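Local coordinates for protein putative peptidase (Bacteroides fragilis, PDB 5DYN) that forms the N-terminal part of a clostripain-family cysteine protease that probably cleaves and so activates B. fragilis toxin, at residues Thr17-Met22 and Thr101-Tyr106; Ala34-Met39 and Leu53-Asp58; Pro63-Leu68 and Glu82-Gln87. One frame throughout, in Å; residues are numbered along the deposited sequence.

Interaction 1 (Thr17-Met22 and Thr101-Tyr106)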
loop_
_atom_site.group_PDB
_atom_site.type_symbol
_atom_site.label_atom_id
_atom_site.label_comp_id
_atom_site.label_asym_id
_atom_site.label_seq_id
_atom_site.Cartn_x
_atom_site.Cartn_y
_atom_site.Cartn_z
ATOM N N THR A 17 12.906 -12.260 -8.373
ATOM C CA THR A 17 11.567 -12.629 -8.826
ATOM C C THR A 17 10.515 -11.702 -8.227
ATOM O O THR A 17 10.455 -11.519 -7.011
ATOM C CB THR A 17 11.223 -14.086 -8.459
ATOM O OG1 THR A 17 12.116 -14.979 -9.138
ATOM C CG2 THR A 17 9.789 -14.413 -8.858
ATOM N N VAL A 18 9.688 -11.115 -9.086
ATOM C CA VAL A 18 8.618 -10.237 -8.629
ATOM C C VAL A 18 7.264 -10.729 -9.129
ATOM O O VAL A 18 7.059 -10.902 -10.328
ATOM C CB VAL A 18 8.834 -8.784 -9.099
ATOM C CG1 VAL A 18 7.668 -7.904 -8.663
ATOM C CG2 VAL A 18 10.152 -8.240 -8.566
ATOM N N LEU A 19 6.344 -10.963 -8.198
ATOM C CA LEU A 19 4.982 -11.342 -8.547
ATOM C C LEU A 19 4.058 -10.136 -8.447
ATOM O O LEU A 19 3.966 -9.504 -7.393
ATOM C CB LEU A 19 4.485 -12.468 -7.638
ATOM C CG LEU A 19 2.993 -12.809 -7.683
ATOM C CD1 LEU A 19 2.575 -13.264 -9.071
ATOM C CD2 LEU A 19 2.659 -13.871 -6.649
ATOM N N VAL A 20 3.387 -9.809 -9.547
ATOM C CA VAL A 20 2.402 -8.735 -9.537
ATOM C C VAL A 20 1.003 -9.332 -9.431
ATOM O O VAL A 20 0.530 -10.001 -10.350
ATOM C CB VAL A 20 2.505 -7.848 -10.789
ATOM C CG1 VAL A 20 1.438 -6.766 -10.760
ATOM C CG2 VAL A 20 3.888 -7.222 -10.875
ATOM N N TYR A 21 0.354 -9.097 -8.295
ATOM C CA TYR A 21 -0.942 -9.697 -8.003
ATOM C C TYR A 21 -2.075 -8.720 -8.301
ATOM O O TYR A 21 -2.293 -7.766 -7.557
ATOM C CB TYR A 21 -0.999 -10.150 -6.540
ATOM C CG TYR A 21 -2.062 -11.188 -6.251
ATOM C CD1 TYR A 21 -3.388 -10.819 -6.060
ATOM C CD2 TYR A 21 -1.739 -12.535 -6.168
ATOM C CE1 TYR A 21 -4.362 -11.764 -5.800
ATOM C CE2 TYR A 21 -2.708 -13.489 -5.907
ATOM C CZ TYR A 21 -4.017 -13.095 -5.721
ATOM O OH TYR A 21 -4.987 -14.036 -5.456
ATOM N N MET A 22 -2.801 -8.966 -9.385
ATOM C CA MET A 22 -3.837 -8.039 -9.822
ATOM C C MET A 22 -5.250 -8.544 -9.553
ATOM O O MET A 22 -5.782 -9.371 -10.296
ATOM C CB MET A 22 -3.685 -7.739 -11.311
ATOM C CG MET A 22 -2.284 -7.349 -11.717
ATOM S SD MET A 22 -2.246 -6.685 -13.389
ATOM C CE MET A 22 -0.528 -6.931 -13.772
ATOM N N THR A 101 3.027 -21.153 -6.294
ATOM C CA THR A 101 3.375 -21.480 -7.672
ATOM C C THR A 101 4.410 -20.507 -8.224
ATOM O O THR A 101 5.396 -20.912 -8.839
ATOM C CB THR A 101 2.138 -21.463 -8.585
ATOM O OG1 THR A 101 1.145 -22.357 -8.069
ATOM C CG2 THR A 101 2.514 -21.884 -9.996
ATOM N N ALA A 102 4.186 -19.221 -7.980
ATOM C CA ALA A 102 5.028 -18.173 -8.535
ATOM C C ALA A 102 6.484 -18.253 -8.074
ATOM O O ALA A 102 7.403 -18.227 -8.894
ATOM C CB ALA A 102 4.450 -16.807 -8.191
ATOM N N PHE A 103 6.692 -18.350 -6.766
ATOM C CA PHE A 103 8.037 -18.251 -6.213
ATOM C C PHE A 103 8.777 -19.583 -6.174
ATOM O O PHE A 103 10.001 -19.613 -6.309
ATOM C CB PHE A 103 7.984 -17.648 -4.810
ATOM C CG PHE A 103 7.590 -16.202 -4.795
ATOM C CD1 PHE A 103 8.460 -15.231 -5.261
ATOM C CD2 PHE A 103 6.350 -15.811 -4.318
ATOM C CE1 PHE A 103 8.105 -13.893 -5.249
ATOM C CE2 PHE A 103 5.988 -14.475 -4.306
ATOM C CZ PHE A 103 6.868 -13.515 -4.773
ATOM N N ASN A 104 8.049 -20.680 -5.990
ATOM C CA ASN A 104 8.681 -21.998 -5.987
ATOM C C ASN A 104 9.180 -22.386 -7.377
ATOM O O ASN A 104 10.168 -23.105 -7.510
ATOM C CB ASN A 104 7.722 -23.064 -5.459
ATOM C CG ASN A 104 7.400 -22.882 -3.989
ATOM O OD1 ASN A 104 8.276 -22.562 -3.185
ATOM N ND2 ASN A 104 6.137 -23.084 -3.630
ATOM N N GLN A 105 8.496 -21.906 -8.410
ATOM C CA GLN A 105 8.927 -22.161 -9.778
ATOM C C GLN A 105 10.068 -21.235 -10.180
ATOM O O GLN A 105 10.858 -21.559 -11.070
ATOM C CB GLN A 105 7.763 -22.002 -10.757
ATOM C CG GLN A 105 6.767 -23.150 -10.748
ATOM C CD GLN A 105 6.046 -23.300 -12.074
ATOM O OE1 GLN A 105 6.629 -23.087 -13.139
ATOM N NE2 GLN A 105 4.769 -23.663 -12.016
ATOM N N TYR A 106 10.155 -20.082 -9.525
ATOM C CA TYR A 106 11.167 -19.097 -9.881
ATOM C C TYR A 106 11.901 -18.553 -8.664
ATOM O O TYR A 106 11.799 -17.370 -8.342
ATOM C CB TYR A 106 10.532 -17.951 -10.673
ATOM C CG TYR A 106 9.971 -18.401 -12.000
ATOM C CD1 TYR A 106 10.778 -18.475 -13.128
ATOM C CD2 TYR A 106 8.639 -18.777 -12.122
ATOM C CE1 TYR A 106 10.273 -18.899 -14.341
ATOM C CE2 TYR A 106 8.125 -19.200 -13.330
ATOM C CZ TYR A 106 8.945 -19.261 -14.436
ATOM O OH TYR A 106 8.435 -19.682 -15.640
#
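Strand 17-22 and the C-terminal end of the helix, 101-105, run nearly antiparallel, with 167° between their directions. Their axes come within 9.0 Å. The register pairs Leu-19 with Ala-102, and Thr-17 with Tyr-106, where the chain has left the helix. Helix 92-105 packs on one face of the central sheet, in the alpha/beta architecture of clan CD peptidases.

Thr-17 turns its CB toward the helix end. With chi1 at -63°, Thr-17 OG1 sits beside its own backbone N and donates a short hydrogen bond to Tyr-106 O, 2.5 Å away. The hydroxyl lies above the carbonyl plane, not on a lone pair. OG1 has a second hydrogen-bond partner in Asn-52 ND2. The methyl Thr-17 CG2, anti to the backbone N, meets Phe-103 CD1 at 3.9 Å.

The Phe-103 ring swings in toward the strand. Thr-17 O lies at the ring edge, near its plane, 3.8 Å from Phe-103 CE1. At the ring tip, Phe-103 CZ is 3.9 Å from Leu-19 CB, and the two side chains cross at about a right angle. Leu-19 extends further so that its CD2 touches Ala-102 CB at 3.8 Å. Tyr-111 of strand 110-116 meets the Phe-103 ring, and Pro-23 of the partner chain packs on it too.

The contact is apolar along the helix, with one direct hydrogen bond tying the chain leaving it to the strand segment.

Interaction 2 (Ala34-Met39 and Leu53-Asp58). With NA (sodium ion), chain E; NA (sodium ion), chain C; NA (sodium ion), chain D.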
loop_
_atom_site.group_PDB
_atom_site.type_symbol
_atom_site.label_atom_id
_atom_site.label_comp_id
_atom_site.label_asym_id
_atom_site.label_seq_id
_atom_site.Cartn_x
_atom_site.Cartn_y
_atom_site.Cartn_z
ATOM N N ALA A 34 -3.591 -1.611 -19.717
ATOM C CA ALA A 34 -2.560 -0.601 -19.925
ATOM C C ALA A 34 -1.329 -0.880 -19.073
ATOM O O ALA A 34 -0.207 -0.880 -19.576
ATOM C CB ALA A 34 -3.107 0.783 -19.623
ATOM N N ASP A 35 -1.550 -1.126 -17.785
ATOM C CA ASP A 35 -0.468 -1.425 -16.851
ATOM C C ASP A 35 0.348 -2.641 -17.278
ATOM O O ASP A 35 1.578 -2.598 -17.274
ATOM C CB ASP A 35 -1.028 -1.642 -15.445
ATOM C CG ASP A 35 -1.386 -0.344 -14.755
ATOM O OD1 ASP A 35 -1.388 0.709 -15.431
ATOM O OD2 ASP A 35 -1.673 -0.380 -13.539
ATOM N N ILE A 36 -0.336 -3.720 -17.645
ATOM C CA ILE A 36 0.340 -4.928 -18.106
ATOM C C ILE A 36 1.186 -4.631 -19.343
ATOM O O ILE A 36 2.308 -5.123 -19.472
ATOM C CB ILE A 36 -0.665 -6.057 -18.423
ATOM C CG1 ILE A 36 -1.412 -6.470 -17.153
ATOM C CG2 ILE A 36 0.048 -7.258 -19.026
ATOM C CD1 ILE A 36 -2.265 -7.719 -17.305
ATOM N N GLU A 37 0.653 -3.813 -20.245
ATOM C CA GLU A 37 1.401 -3.421 -21.432
ATOM C C GLU A 37 2.594 -2.553 -21.042
ATOM O O GLU A 37 3.679 -2.686 -21.610
ATOM C CB GLU A 37 0.498 -2.686 -22.425
ATOM C CG GLU A 37 -0.643 -3.548 -22.964
ATOM C CD GLU A 37 -0.170 -4.690 -23.854
ATOM O OE1 GLU A 37 0.984 -4.647 -24.335
ATOM O OE2 GLU A 37 -0.953 -5.643 -24.062
ATOM N N GLU A 38 2.394 -1.679 -20.061
ATOM C CA GLU A 38 3.482 -0.866 -19.528
ATOM C C GLU A 38 4.561 -1.746 -18.900
ATOM O O GLU A 38 5.745 -1.407 -18.923
ATOM C CB GLU A 38 2.955 0.130 -18.499
ATOM C CG GLU A 38 2.102 1.241 -19.078
ATOM C CD GLU A 38 1.501 2.125 -18.003
ATOM O OE1 GLU A 38 1.927 2.014 -16.833
ATOM O OE2 GLU A 38 0.595 2.920 -18.323
ATOM N N MET A 39 4.146 -2.875 -18.339
ATOM C CA MET A 39 5.087 -3.813 -17.741
ATOM C C MET A 39 5.970 -4.454 -18.806
ATOM O O MET A 39 7.182 -4.573 -18.622
ATOM C CB MET A 39 4.341 -4.885 -16.945
ATOM C CG MET A 39 3.651 -4.342 -15.710
ATOM S SD MET A 39 2.586 -5.517 -14.854
ATOM C CE MET A 39 1.835 -4.415 -13.654
ATOM N N LEU A 53 9.606 -11.474 -13.899
ATOM C CA LEU A 53 8.363 -10.757 -13.641
ATOM C C LEU A 53 7.163 -11.649 -13.902
ATOM O O LEU A 53 6.793 -11.901 -15.049
ATOM C CB LEU A 53 8.258 -9.499 -14.496
ATOM C CG LEU A 53 6.992 -8.670 -14.256
ATOM C CD1 LEU A 53 6.901 -8.239 -12.796
ATOM C CD2 LEU A 53 6.938 -7.463 -15.178
ATOM N N LEU A 54 6.556 -12.125 -12.825
ATOM C CA LEU A 54 5.359 -12.937 -12.936
ATOM C C LEU A 54 4.136 -12.067 -12.693
ATOM O O LEU A 54 4.170 -11.135 -11.892
ATOM C CB LEU A 54 5.407 -14.112 -11.958
ATOM C CG LEU A 54 6.109 -15.377 -12.469
ATOM C CD1 LEU A 54 7.540 -15.116 -12.913
ATOM C CD2 LEU A 54 6.089 -16.451 -11.411
ATOM N N VAL A 55 3.059 -12.365 -13.404
ATOM C CA VAL A 55 1.851 -11.566 -13.311
ATOM C C VAL A 55 0.635 -12.448 -13.108
ATOM O O VAL A 55 0.333 -13.307 -13.934
ATOM C CB VAL A 55 1.643 -10.705 -14.577
ATOM C CG1 VAL A 55 0.212 -10.205 -14.653
ATOM C CG2 VAL A 55 2.633 -9.549 -14.615
ATOM N N TYR A 56 -0.055 -12.243 -11.996
ATOM C CA TYR A 56 -1.360 -12.851 -11.802
ATOM C C TYR A 56 -2.423 -11.800 -12.108
ATOM O O TYR A 56 -2.471 -10.750 -11.468
ATOM C CB TYR A 56 -1.515 -13.392 -10.379
ATOM C CG TYR A 56 -2.896 -13.930 -10.092
ATOM C CD1 TYR A 56 -3.271 -15.196 -10.521
ATOM C CD2 TYR A 56 -3.830 -13.166 -9.405
ATOM C CE1 TYR A 56 -4.536 -15.689 -10.265
ATOM C CE2 TYR A 56 -5.094 -13.648 -9.147
ATOM C CZ TYR A 56 -5.443 -14.911 -9.579
ATOM O OH TYR A 56 -6.707 -15.397 -9.324
ATOM N N ILE A 57 -3.259 -12.072 -13.102
ATOM C CA ILE A 57 -4.288 -11.119 -13.495
ATOM C C ILE A 57 -5.666 -11.771 -13.502
ATOM O O ILE A 57 -5.906 -12.763 -14.193
ATOM C CB ILE A 57 -3.985 -10.497 -14.888
ATOM C CG1 ILE A 57 -5.219 -9.784 -15.452
ATOM C CG2 ILE A 57 -3.468 -11.548 -15.859
ATOM C CD1 ILE A 57 -5.525 -8.455 -14.785
ATOM N N ASP A 58 -6.565 -11.206 -12.706
ATOM C CA ASP A 58 -7.938 -11.682 -12.630
ATOM C C ASP A 58 -8.893 -10.535 -12.945
ATOM O O ASP A 58 -9.355 -9.835 -12.042
ATOM C CB ASP A 58 -8.231 -12.266 -11.247
ATOM C CG ASP A 58 -9.588 -12.937 -11.174
ATOM O OD1 ASP A 58 -10.159 -13.233 -12.244
ATOM O OD2 ASP A 58 -10.082 -13.172 -10.049
HETATM NA NA NA E . -0.004 2.718 -15.430
HETATM NA NA NA C . -12.629 -13.540 -9.496
HETATM NA NA NA D . -12.261 -12.739 -13.388
HETATM O O HOH W 1 -1.343 4.130 -17.085
#
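Leu-53 opens the strand segment with its CB turned toward helix 34-39, which runs almost antiparallel to it at 169°. Its CG is anti to the backbone N, and the Leu-53 CD2 branch reaches Met-39 CB at 4.1 Å. Leu-54 turns to the other face of the sheet.

Val-55 brings the sequence back to the helix side. Val-55 CG2 lies 4.0 Å from Met-39 SD. The methionine is extended beyond CG, and the two side chains cross obliquely. Met-22 also packs on both residues. This helix belongs to a beta-alpha-beta crossover. The chain leaves strand 16-23, passes through helix 29-43 over one sheet face and returns in strand 51-58, parallel to the first and next to it.

Tyr-56 again faces away from this helix. Ile-57 closes the apolar row. Ile-36 CD1 comes 4.1 Å from Ile-57 CG1, and the two side chains cross obliquely.

Asp-58 ends the segment at two sodium ions, and each carboxylate oxygen takes one. Asp-58 OD1 binds sodium D at 2.4 Å, and Asp-58 OD2 binds sodium C at 2.6 Å. Gln-25 shares both ions. A third sodium, E, lies on the side of the helix away from the strand. Asp-35 OD1 holds sodium E at 2.4 Å. Glu-38 grips the same ion with both oxygens, OE1 at 2.5 Å and OE2 more loosely at 3.0 Å. A water and the carbonyl oxygens of Pro-61 and Ala-63 of the partner chain complete this site, so that the ion bridges the two chains.

Interaction 3 (Pro63-Leu68 and Glu82-Gln87). With NA (sodium ion), chain D; NA (sodium ion), chain C.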
loop_
_atom_site.group_PDB
_atom_site.type_symbol
_atom_site.label_atom_id
_atom_site.label_comp_id
_atom_site.label_asym_id
_atom_site.label_seq_id
_atom_site.Cartn_x
_atom_site.Cartn_y
_atom_site.Cartn_z
ATOM N N PRO A 63 -8.889 -16.116 -14.448
ATOM C CA PRO A 63 -7.584 -15.783 -13.869
ATOM C C PRO A 63 -6.451 -16.498 -14.591
ATOM O O PRO A 63 -6.667 -17.565 -15.164
ATOM C CB PRO A 63 -7.702 -16.272 -12.421
ATOM C CG PRO A 63 -9.162 -16.301 -12.146
ATOM C CD PRO A 63 -9.808 -16.680 -13.445
ATOM N N ARG A 64 -5.260 -15.913 -14.565
ATOM C CA ARG A 64 -4.118 -16.517 -15.230
ATOM C C ARG A 64 -2.802 -16.012 -14.651
ATOM O O ARG A 64 -2.633 -14.819 -14.403
ATOM C CB ARG A 64 -4.180 -16.241 -16.735
ATOM C CG ARG A 64 -4.375 -14.775 -17.081
ATOM C CD ARG A 64 -5.283 -14.598 -18.281
ATOM N NE ARG A 64 -5.447 -13.191 -18.638
ATOM C CZ ARG A 64 -6.436 -12.413 -18.207
ATOM N NH1 ARG A 64 -7.368 -12.899 -17.402
ATOM N NH2 ARG A 64 -6.495 -11.147 -18.592
ATOM N N LEU A 65 -1.879 -16.937 -14.422
ATOM C CA LEU A 65 -0.540 -16.581 -13.987
ATOM C C LEU A 65 0.416 -16.670 -15.166
ATOM O O LEU A 65 0.590 -17.735 -15.758
ATOM C CB LEU A 65 -0.069 -17.489 -12.851
ATOM C CG LEU A 65 1.353 -17.198 -12.368
ATOM C CD1 LEU A 65 1.460 -15.758 -11.884
ATOM C CD2 LEU A 65 1.767 -18.172 -11.279
ATOM N N ILE A 66 1.027 -15.543 -15.506
ATOM C CA ILE A 66 1.921 -15.481 -16.649
ATOM C C ILE A 66 3.296 -14.969 -16.252
ATOM O O ILE A 66 3.507 -14.528 -15.123
ATOM C CB ILE A 66 1.357 -14.573 -17.761
ATOM C CG1 ILE A 66 1.395 -13.111 -17.318
ATOM C CG2 ILE A 66 -0.056 -14.996 -18.140
ATOM C CD1 ILE A 66 0.805 -12.156 -18.324
ATOM N N ARG A 67 4.227 -15.036 -17.195
ATOM C CA ARG A 67 5.570 -14.517 -16.998
ATOM C C ARG A 67 5.950 -13.661 -18.193
ATOM O O ARG A 67 5.797 -14.085 -19.337
ATOM C CB ARG A 67 6.573 -15.656 -16.810
ATOM C CG ARG A 67 8.012 -15.189 -16.707
ATOM C CD ARG A 67 8.983 -16.355 -16.621
ATOM N NE ARG A 67 10.352 -15.888 -16.419
ATOM C CZ ARG A 67 11.185 -15.572 -17.406
ATOM N NH1 ARG A 67 10.792 -15.679 -18.669
ATOM N NH2 ARG A 67 12.413 -15.151 -17.133
ATOM N N LEU A 68 6.432 -12.453 -17.930
ATOM C CA LEU A 68 6.804 -11.539 -19.003
ATOM C C LEU A 68 8.274 -11.701 -19.367
ATOM O O LEU A 68 9.101 -10.853 -19.042
ATOM C CB LEU A 68 6.514 -10.092 -18.605
ATOM C CG LEU A 68 5.056 -9.764 -18.275
ATOM C CD1 LEU A 68 4.875 -8.270 -18.058
ATOM C CD2 LEU A 68 4.123 -10.270 -19.364
ATOM N N GLU A 82 0.273 -20.857 -15.405
ATOM C CA GLU A 82 -0.903 -21.622 -15.007
ATOM C C GLU A 82 -2.184 -20.853 -15.306
ATOM O O GLU A 82 -2.253 -19.641 -15.106
ATOM C CB GLU A 82 -0.839 -21.983 -13.516
ATOM C CG GLU A 82 -1.943 -22.933 -13.055
ATOM C CD GLU A 82 -1.819 -23.326 -11.589
ATOM O OE1 GLU A 82 -0.898 -22.824 -10.909
ATOM O OE2 GLU A 82 -2.647 -24.135 -11.116
ATOM N N ASN A 83 -3.189 -21.563 -15.807
ATOM C CA ASN A 83 -4.524 -21.000 -15.953
ATOM C C ASN A 83 -5.409 -21.476 -14.811
ATOM O O ASN A 83 -5.256 -22.593 -14.319
ATOM C CB ASN A 83 -5.143 -21.378 -17.301
ATOM C CG ASN A 83 -4.465 -20.684 -18.472
ATOM O OD1 ASN A 83 -4.066 -21.326 -19.443
ATOM N ND2 ASN A 83 -4.335 -19.366 -18.382
ATOM N N TYR A 84 -6.332 -20.625 -14.384
ATOM C CA TYR A 84 -7.179 -20.955 -13.250
ATOM C C TYR A 84 -8.648 -20.902 -13.632
ATOM O O TYR A 84 -9.030 -20.157 -14.535
ATOM C CB TYR A 84 -6.906 -19.998 -12.085
ATOM C CG TYR A 84 -5.457 -19.947 -11.654
ATOM C CD1 TYR A 84 -4.961 -20.841 -10.712
ATOM C CD2 TYR A 84 -4.586 -19.005 -12.185
ATOM C CE1 TYR A 84 -3.638 -20.800 -10.311
ATOM C CE2 TYR A 84 -3.260 -18.957 -11.793
ATOM C CZ TYR A 84 -2.791 -19.858 -10.854
ATOM O OH TYR A 84 -1.474 -19.815 -10.456
ATOM N N PRO A 85 -9.479 -21.704 -12.951
ATOM C CA PRO A 85 -10.929 -21.525 -13.051
ATOM C C PRO A 85 -11.317 -20.208 -12.403
ATOM O O PRO A 85 -10.499 -19.635 -11.682
ATOM C CB PRO A 85 -11.486 -22.711 -12.265
ATOM C CG PRO A 85 -10.405 -23.031 -11.281
ATOM C CD PRO A 85 -9.122 -22.791 -12.024
ATOM N N GLU A 86 -12.530 -19.729 -12.648
ATOM C CA GLU A 86 -12.956 -18.490 -12.020
ATOM C C GLU A 86 -12.980 -18.669 -10.509
ATOM O O GLU A 86 -13.408 -19.705 -10.003
ATOM C CB GLU A 86 -14.323 -18.042 -12.537
ATOM C CG GLU A 86 -14.259 -17.043 -13.692
ATOM C CD GLU A 86 -13.774 -15.652 -13.277
ATOM O OE1 GLU A 86 -13.233 -15.486 -12.159
ATOM O OE2 GLU A 86 -13.944 -14.710 -14.083
ATOM N N GLN A 87 -12.502 -17.658 -9.796
ATOM C CA GLN A 87 -12.282 -17.782 -8.366
ATOM C C GLN A 87 -12.169 -16.419 -7.709
ATOM O O GLN A 87 -11.899 -15.423 -8.372
ATOM C CB GLN A 87 -11.014 -18.596 -8.101
ATOM C CG GLN A 87 -9.765 -17.969 -8.695
ATOM C CD GLN A 87 -8.577 -18.902 -8.682
ATOM O OE1 GLN A 87 -8.689 -20.062 -8.288
ATOM N NE2 GLN A 87 -7.428 -18.403 -9.118
HETATM NA NA NA D . -12.261 -12.739 -13.388
HETATM NA NA NA C . -12.629 -13.540 -9.496
#
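Pro-63 to Leu-65 and Glu-82 to Tyr-84 form the open end of an antiparallel beta hairpin, made by strands 64-70 and 76-83 at one margin of the sheet. Leu-65 and Glu-82 are a hydrogen-bonded pair. Leu-65 N donates to Glu-82 O at 2.8 Å, nearly along the C=O axis. Glu-82 N returns a bond to Leu-65 O on an in-plane lone pair. Beyond the strand end, Tyr-84 N donates to Pro-63 O at 3.2 Å, from above the carbonyl plane.

Tyr-84 itself lies along Leu-65. Tyr-84 CB touches Pro-63 CB at 3.8 Å. With chi1 at -55°, the ring then turns one edge to the 63-65 backbone. CD2 lies beside the Pro-63 carbonyl, and Tyr-84 CE2 is 3.7 Å from Leu-65 CB. Tyr-84 OH ends 3.6 Å from Leu-65 CB and also touches Leu-65 CD2. Glu-82 CG covers one ring face, offset toward the rim.

The Pro-63 ring fits between Tyr-84 and the extended chain at 85-87, with Gln-87 CG against Pro-63 CG. Gln-87 NE2 is hydrogen-bonded to Tyr-56 OH. Arg-64 leads away from the hairpin partner to a salt bridge with Asp-59. The chain after the hairpin supplies two sodium ligands: Glu-86 OE2 binds ion D at 2.7 Å, and Gln-87 O binds ion C at 2.3 Å.

In the fold
From the N terminus, strand 16-23 comes first, and helix 29-43 follows. Interaction 2 closes the first loop, laying that helix on strand 51-58. The chain then turns directly into the hairpin, where interaction 3 joins 63-68 to 82-87. These two contacts lie in series. Interaction 1 closes last and encloses both, because helix 92-105 comes back to the first strand. The two helices lie on opposite faces of the sheet. Backbone hydrogen bonds link strand 51-58 to 16-23 on one side and to 64-70 on the other. Interactions 2 and 3 also meet at two sodium ions: Asp-58 shares ion D with Glu-86 and ion C with Gln-87.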